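Local coordinates for molybdate binding protein II (Clostridium pasteurianum, PDB 1GUT) that binds molybdenum, taken up as the molybdate oxyanion, and is a small OB-like Mop protein whose copies assemble into a hexamer, at residues Ala5-Leu16 against Val49-Lys60. Numbering follows the deposited sequence.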
loop_
_atom_site.group_PDB
_atom_site.type_symbol
_atom_site.label_atom_id
_atom_site.label_comp_id
_atom_site.label_asym_id
_atom_site.label_seq_id
_atom_site.Cartn_x
_atom_site.Cartn_y
_atom_site.Cartn_z
ATOM N N ALA A 5 3.931 8.542 14.400
ATOM C CA ALA A 5 2.848 8.052 13.543
ATOM C C ALA A 5 1.462 8.160 14.167
ATOM O O ALA A 5 1.249 7.828 15.332
ATOM C CB ALA A 5 3.115 6.640 13.093
ATOM N N ARG A 6 0.500 8.605 13.373
ATOM C CA ARG A 6 -0.843 8.757 13.890
ATOM C C ARG A 6 -1.537 7.465 14.317
ATOM O O ARG A 6 -2.296 7.456 15.276
ATOM C CB ARG A 6 -1.712 9.448 12.849
ATOM C CG ARG A 6 -2.884 10.169 13.457
ATOM C CD ARG A 6 -2.485 11.192 14.525
ATOM N NE ARG A 6 -1.509 12.169 14.039
ATOM C CZ ARG A 6 -1.542 12.733 12.838
ATOM N NH1 ARG A 6 -2.515 12.437 11.984
ATOM N NH2 ARG A 6 -0.603 13.607 12.490
ATOM N N ASN A 7 -1.274 6.371 13.616
ATOM C CA ASN A 7 -1.942 5.104 13.915
ATOM C C ASN A 7 -0.994 4.134 14.586
ATOM O O ASN A 7 -0.115 3.569 13.930
ATOM C CB ASN A 7 -2.470 4.472 12.613
ATOM C CG ASN A 7 -3.564 5.301 11.975
ATOM O OD1 ASN A 7 -4.349 5.944 12.671
ATOM N ND2 ASN A 7 -3.630 5.280 10.654
ATOM N N GLN A 8 -1.206 3.952 15.884
ATOM C CA GLN A 8 -0.383 3.092 16.721
ATOM C C GLN A 8 -1.329 2.340 17.630
ATOM O O GLN A 8 -2.060 2.945 18.442
ATOM C CB GLN A 8 0.564 3.936 17.573
ATOM C CG GLN A 8 1.585 4.705 16.733
ATOM C CD GLN A 8 2.675 5.362 17.577
ATOM O OE1 GLN A 8 3.263 4.732 18.474
ATOM N NE2 GLN A 8 2.947 6.619 17.290
ATOM N N LEU A 9 -1.338 1.029 17.456
ATOM C CA LEU A 9 -2.209 0.134 18.209
ATOM C C LEU A 9 -1.360 -0.861 19.001
ATOM O O LEU A 9 -0.785 -1.782 18.407
ATOM C CB LEU A 9 -3.127 -0.593 17.225
ATOM C CG LEU A 9 -3.923 0.268 16.253
ATOM C CD1 LEU A 9 -4.728 -0.647 15.316
ATOM C CD2 LEU A 9 -4.849 1.163 17.030
ATOM N N LYS A 10 -1.303 -0.694 20.329
ATOM C CA LYS A 10 -0.499 -1.590 21.172
ATOM C C LYS A 10 -1.197 -2.922 21.365
ATOM O O LYS A 10 -2.408 -2.965 21.566
ATOM C CB LYS A 10 -0.274 -0.974 22.568
ATOM C CG LYS A 10 0.468 0.344 22.583
ATOM C CD LYS A 10 0.704 0.834 24.020
ATOM C CE LYS A 10 1.406 2.184 24.079
ATOM N NZ LYS A 10 0.468 3.357 24.094
ATOM N N GLY A 11 -0.432 -4.011 21.355
ATOM C CA GLY A 11 -1.051 -5.306 21.535
ATOM C C GLY A 11 -0.070 -6.359 21.953
ATOM O O GLY A 11 1.099 -6.070 22.146
ATOM N N LYS A 12 -0.570 -7.576 22.092
ATOM C CA LYS A 12 0.244 -8.693 22.511
ATOM C C LYS A 12 0.213 -9.717 21.392
ATOM O O LYS A 12 -0.845 -10.002 20.840
ATOM C CB LYS A 12 -0.361 -9.286 23.789
ATOM C CG LYS A 12 0.408 -10.455 24.329
ATOM C CD LYS A 12 -0.172 -10.878 25.690
ATOM C CE LYS A 12 0.706 -11.915 26.388
ATOM N NZ LYS A 12 1.965 -11.337 26.964
ATOM N N VAL A 13 1.375 -10.258 21.042
ATOM C CA VAL A 13 1.420 -11.252 19.978
ATOM C C VAL A 13 0.715 -12.523 20.430
ATOM O O VAL A 13 1.100 -13.123 21.462
ATOM C CB VAL A 13 2.856 -11.601 19.580
ATOM C CG1 VAL A 13 2.836 -12.683 18.537
ATOM C CG2 VAL A 13 3.595 -10.357 19.052
ATOM N N VAL A 14 -0.321 -12.931 19.694
ATOM C CA VAL A 14 -1.041 -14.164 19.986
ATOM C C VAL A 14 -0.856 -15.221 18.901
ATOM O O VAL A 14 -1.277 -16.375 19.058
ATOM C CB VAL A 14 -2.547 -13.947 20.271
ATOM C CG1 VAL A 14 -2.734 -13.150 21.547
ATOM C CG2 VAL A 14 -3.272 -13.258 19.086
ATOM N N GLY A 15 -0.235 -14.841 17.795
ATOM C CA GLY A 15 0.029 -15.778 16.719
ATOM C C GLY A 15 1.239 -15.353 15.914
ATOM O O GLY A 15 1.450 -14.174 15.666
ATOM N N LEU A 16 2.024 -16.330 15.486
ATOM C CA LEU A 16 3.205 -16.087 14.658
ATOM C C LEU A 16 3.406 -17.281 13.755
ATOM O O LEU A 16 3.502 -18.412 14.238
ATOM C CB LEU A 16 4.444 -15.855 15.529
ATOM C CG LEU A 16 5.781 -15.628 14.825
ATOM C CD1 LEU A 16 5.740 -14.388 13.947
ATOM C CD2 LEU A 16 6.858 -15.479 15.893
ATOM N N VAL A 49 10.516 -10.719 17.363
ATOM C CA VAL A 49 9.081 -10.931 17.530
ATOM C C VAL A 49 8.819 -12.369 17.983
ATOM O O VAL A 49 9.278 -13.309 17.351
ATOM C CB VAL A 49 8.355 -10.677 16.184
ATOM C CG1 VAL A 49 6.873 -10.939 16.315
ATOM C CG2 VAL A 49 8.610 -9.250 15.732
ATOM N N LYS A 50 8.063 -12.539 19.062
ATOM C CA LYS A 50 7.779 -13.863 19.613
ATOM C C LYS A 50 6.381 -13.870 20.212
ATOM O O LYS A 50 5.843 -12.795 20.563
ATOM C CB LYS A 50 8.787 -14.193 20.731
ATOM C CG LYS A 50 10.228 -14.311 20.233
ATOM C CD LYS A 50 11.187 -14.741 21.302
ATOM C CE LYS A 50 12.581 -14.840 20.694
ATOM N NZ LYS A 50 13.459 -15.789 21.431
ATOM N N GLU A 51 5.784 -15.056 20.323
ATOM C CA GLU A 51 4.470 -15.151 20.941
ATOM C C GLU A 51 4.504 -14.576 22.357
ATOM O O GLU A 51 5.432 -14.839 23.130
ATOM C CB GLU A 51 3.887 -16.581 20.867
ATOM C CG GLU A 51 3.258 -16.757 19.493
ATOM C CD GLU A 51 2.418 -18.004 19.340
ATOM O OE1 GLU A 51 2.422 -18.851 20.257
ATOM O OE2 GLU A 51 1.764 -18.125 18.282
ATOM N N GLY A 52 3.522 -13.737 22.671
ATOM C CA GLY A 52 3.448 -13.123 23.978
ATOM C C GLY A 52 4.110 -11.763 24.079
ATOM O O GLY A 52 3.919 -11.056 25.063
ATOM N N ALA A 53 4.889 -11.379 23.068
ATOM C CA ALA A 53 5.564 -10.086 23.111
ATOM C C ALA A 53 4.573 -8.923 23.033
ATOM O O ALA A 53 3.551 -9.022 22.345
ATOM C CB ALA A 53 6.584 -9.969 21.952
ATOM N N GLU A 54 4.882 -7.826 23.727
ATOM C CA GLU A 54 4.037 -6.613 23.671
ATOM C C GLU A 54 4.649 -5.738 22.590
ATOM O O GLU A 54 5.792 -5.311 22.712
ATOM C CB GLU A 54 3.999 -5.883 25.038
ATOM C CG GLU A 54 3.348 -6.718 26.134
ATOM C CD GLU A 54 3.431 -6.064 27.512
ATOM O OE1 GLU A 54 4.101 -5.018 27.651
ATOM O OE2 GLU A 54 2.836 -6.601 28.468
ATOM N N LEU A 55 3.898 -5.515 21.517
ATOM C CA LEU A 55 4.381 -4.743 20.362
ATOM C C LEU A 55 3.319 -3.764 19.904
ATOM O O LEU A 55 2.209 -3.793 20.394
ATOM C CB LEU A 55 4.740 -5.686 19.195
ATOM C CG LEU A 55 5.835 -6.709 19.511
ATOM C CD1 LEU A 55 5.916 -7.755 18.416
ATOM C CD2 LEU A 55 7.174 -5.990 19.709
ATOM N N THR A 56 3.644 -2.929 18.924
ATOM C CA THR A 56 2.695 -1.947 18.438
ATOM C C THR A 56 2.519 -2.062 16.934
ATOM O O THR A 56 3.505 -2.107 16.192
ATOM C CB THR A 56 3.231 -0.541 18.783
ATOM O OG1 THR A 56 3.368 -0.418 20.210
ATOM C CG2 THR A 56 2.238 0.563 18.380
ATOM N N ALA A 57 1.272 -2.109 16.486
ATOM C CA ALA A 57 0.969 -2.139 15.049
ATOM C C ALA A 57 0.890 -0.692 14.568
ATOM O O ALA A 57 0.294 0.171 15.234
ATOM C CB ALA A 57 -0.374 -2.839 14.827
ATOM N N VAL A 58 1.471 -0.415 13.402
ATOM C CA VAL A 58 1.470 0.943 12.835
ATOM C C VAL A 58 0.968 0.882 11.396
ATOM O O VAL A 58 1.378 0.007 10.624
ATOM C CB VAL A 58 2.904 1.552 12.871
ATOM C CG1 VAL A 58 2.902 2.948 12.257
ATOM C CG2 VAL A 58 3.460 1.629 14.304
ATOM N N VAL A 59 0.098 1.819 11.018
ATOM C CA VAL A 59 -0.467 1.807 9.655
ATOM C C VAL A 59 -0.521 3.214 9.074
ATOM O O VAL A 59 -0.982 4.134 9.724
ATOM C CB VAL A 59 -1.935 1.278 9.641
ATOM C CG1 VAL A 59 -2.462 1.156 8.213
ATOM C CG2 VAL A 59 -2.063 -0.053 10.373
ATOM N N LYS A 60 -0.024 3.390 7.862
ATOM C CA LYS A 60 -0.123 4.715 7.240
ATOM C C LYS A 60 -1.601 5.010 6.960
ATOM O O LYS A 60 -2.322 4.136 6.469
ATOM C CB LYS A 60 0.688 4.762 5.931
ATOM C CG LYS A 60 0.891 6.176 5.399
ATOM C CD LYS A 60 1.754 6.118 4.142
ATOM C CE LYS A 60 2.106 7.513 3.634
ATOM N NZ LYS A 60 0.956 8.271 3.068
HETATM O O HOH W 1 0.178 6.292 11.096
HETATM O O HOH W 2 1.227 -9.428 28.913
HETATM O O HOH W 3 -1.116 -18.898 18.668
#
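Lys12 sends CG anti to its own nitrogen (chi1 -180°) and then turns at chi4 (74°), which brings NZ onto a lone pair of Gly52 O at 2.7 Å; Val13, with CG1 trans to N (chi1 177°), lays CG2 across Leu55 CD1 at 3.5 Å. The segments lie on strands 8-18 and 54-58, antiparallel neighbours in the sheet of this OB-type Mop domain, 54-58 being an outermost strand within the chain. Backbone pairs Leu9-Ala57 and Gly11-Leu55 each exchange two hydrogen bonds. Past Lys12-Glu54 the ladder gives way to the type II turn Lys50-Ala53, where Val13 N reaches Ala53 O and Val13 O accepts a hydrogen bond from Gly52 N. Val13 CG2 also approaches Ala53 CB, while CG1 lies over Lys50 O and Glu51 CA. Lys10 and Thr56 run side by side, Lys10 CG 3.8 Å from Thr56 OG1. Further along strand 8-18, Leu16 follows the classic beta bulge that Val14 and Gly15 form against Val26; its N makes a weak bond to Glu51 OE2, and a water joins that oxygen to Val14 O. At the far end Asn7 OD1 accepts a hydrogen bond from Thr36 N of a second subunit, whose strand extends the sheet at Thr56 and Val58. Asn7 ND2 donates one to Val59 O at 3.0 Å, from above the carbonyl plane, and a water bridges Asn7 N to the same oxygen.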